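Local coordinates for flavohemoprotein (Vibrio cholerae O1 biovar El Tor, PDB 4EH1) that probably detoxifies nitric oxide, oxidising it to nitrate with O2 and NAD(P)H, and contributes here its FAD-bearing reductase portion, at residues 16-21 with 155-160. Sequence-based numbering, arbitrary orientation.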
# COMPACT_ATOMS: atom_id res chain seq x y z
N ALA A 16 4.99 -3.17 -8.39
CA ALA A 16 6.33 -3.15 -7.79
C ALA A 16 6.84 -1.73 -7.49
O ALA A 16 7.42 -1.49 -6.46
CB ALA A 16 7.34 -3.87 -8.67
N TYR A 17 6.62 -0.78 -8.37
CA TYR A 17 7.21 0.53 -8.13
C TYR A 17 6.18 1.67 -7.98
O TYR A 17 6.53 2.82 -7.73
CB TYR A 17 8.17 0.85 -9.26
CG TYR A 17 9.22 -0.23 -9.44
CD1 TYR A 17 10.16 -0.48 -8.44
CD2 TYR A 17 9.27 -0.99 -10.59
CE1 TYR A 17 11.12 -1.46 -8.58
CE2 TYR A 17 10.26 -1.96 -10.76
CZ TYR A 17 11.17 -2.19 -9.75
OH TYR A 17 12.11 -3.15 -9.91
N VAL A 18 4.90 1.33 -8.11
CA VAL A 18 3.86 2.34 -8.06
C VAL A 18 2.99 2.15 -6.81
O VAL A 18 2.47 1.05 -6.52
CB VAL A 18 2.97 2.28 -9.30
CG1 VAL A 18 1.79 3.27 -9.14
CG2 VAL A 18 3.78 2.56 -10.59
N THR A 19 2.84 3.24 -6.09
CA THR A 19 2.02 3.28 -4.89
C THR A 19 1.01 4.43 -4.98
O THR A 19 1.37 5.54 -5.39
CB THR A 19 2.94 3.40 -3.64
OG1 THR A 19 3.55 2.12 -3.41
CG2 THR A 19 2.12 3.83 -2.36
N SER A 20 -0.25 4.16 -4.66
CA SER A 20 -1.29 5.20 -4.70
C SER A 20 -1.41 5.91 -3.34
O SER A 20 -1.18 5.30 -2.29
CB SER A 20 -2.67 4.62 -5.06
OG SER A 20 -2.84 4.45 -6.43
N PHE A 21 -1.83 7.17 -3.37
CA PHE A 21 -2.14 7.92 -2.15
C PHE A 21 -3.52 8.54 -2.30
O PHE A 21 -3.77 9.26 -3.26
CB PHE A 21 -1.15 9.08 -1.96
CG PHE A 21 0.28 8.64 -1.78
CD1 PHE A 21 0.88 8.69 -0.53
CD2 PHE A 21 1.03 8.17 -2.87
CE1 PHE A 21 2.23 8.28 -0.36
CE2 PHE A 21 2.36 7.77 -2.71
CZ PHE A 21 2.96 7.83 -1.45
N GLU A 155 5.01 -5.36 -12.66
CA GLU A 155 4.87 -3.93 -12.90
C GLU A 155 3.50 -3.59 -13.52
O GLU A 155 3.30 -2.52 -14.07
CB GLU A 155 6.02 -3.40 -13.79
CG GLU A 155 7.39 -3.54 -13.20
CD GLU A 155 8.47 -2.74 -13.97
OE1 GLU A 155 8.23 -1.57 -14.37
OE2 GLU A 155 9.58 -3.28 -14.19
N HIS A 156 2.57 -4.53 -13.46
CA HIS A 156 1.31 -4.35 -14.18
C HIS A 156 0.36 -3.48 -13.31
O HIS A 156 -0.49 -4.01 -12.59
CB HIS A 156 0.71 -5.73 -14.46
CG HIS A 156 -0.55 -5.69 -15.28
ND1 HIS A 156 -1.11 -6.84 -15.83
CD2 HIS A 156 -1.36 -4.67 -15.64
CE1 HIS A 156 -2.19 -6.51 -16.51
NE2 HIS A 156 -2.37 -5.20 -16.40
N THR A 157 0.49 -2.17 -13.41
CA THR A 157 -0.24 -1.25 -12.53
C THR A 157 -1.76 -1.30 -12.71
O THR A 157 -2.24 -1.27 -13.82
CB THR A 157 0.25 0.17 -12.82
OG1 THR A 157 1.68 0.20 -12.63
CG2 THR A 157 -0.45 1.21 -11.92
N PHE A 158 -2.49 -1.36 -11.60
CA PHE A 158 -3.95 -1.42 -11.61
C PHE A 158 -4.52 -2.69 -12.21
O PHE A 158 -5.67 -2.66 -12.67
CB PHE A 158 -4.55 -0.24 -12.39
CG PHE A 158 -4.16 1.10 -11.85
CD1 PHE A 158 -4.35 1.40 -10.52
CD2 PHE A 158 -3.59 2.06 -12.68
CE1 PHE A 158 -4.00 2.66 -10.02
CE2 PHE A 158 -3.22 3.32 -12.18
CZ PHE A 158 -3.43 3.61 -10.86
N ALA A 159 -3.75 -3.78 -12.24
CA ALA A 159 -4.18 -4.97 -12.98
C ALA A 159 -5.61 -5.36 -12.57
O ALA A 159 -6.48 -5.53 -13.41
CB ALA A 159 -3.23 -6.14 -12.75
N GLN A 160 -5.83 -5.48 -11.27
CA GLN A 160 -7.10 -5.99 -10.75
C GLN A 160 -8.24 -4.98 -10.92
O GLN A 160 -9.34 -5.33 -11.33
CB GLN A 160 -6.96 -6.37 -9.27
CG GLN A 160 -8.28 -6.80 -8.63
CD GLN A 160 -8.86 -8.06 -9.28
OE1 GLN A 160 -8.16 -8.78 -10.01
NE2 GLN A 160 -10.12 -8.34 -9.01
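Glu155 reaches Tyr17 with the far half of its side chain, a small example of how the two halves of a ferredoxin-reductase-like module meet. From CB the chain runs extended through CG (chi2 -168°), which comes 4.1 Å from Tyr17 CE2. CD lies at the ring edge, in its plane, 3.9 Å from Tyr17 CD2. OE1 sits 4.0 Å from Tyr17 CD2, and OE2, 3.7 Å from Tyr17 CE2, also accepts a hydrogen bond from Asn151. Carboxylate and ring planes stand 84° apart.

Val18 CG2 meets Thr157 OG1 at 3.8 Å and Val18 CG1 meets Thr157 CG2 at 4.1 Å, the side chains crossing at about a right angle. Ser20 OG, bonded to Glu14 and Ser71, lies at the edge of the Phe158 ring, near its plane, 4.2 Å from CE1.

Strand 18-25 of the FAD-binding barrel thus packs against the loop entering a nucleotide-domain helix. The Val18 side chain is about 6 Å from bound FAD and beside Val124, which probably binds NADP(+). Between the segments, side chains touch by van der Waals fit, perhaps aided by carboxylate charge at Tyr17's electropositive rim; flanking hydrogen bonds, Thr157 OG1 to Ser15 OG and backbone Ala16 to Lys154, add polar ties between domains.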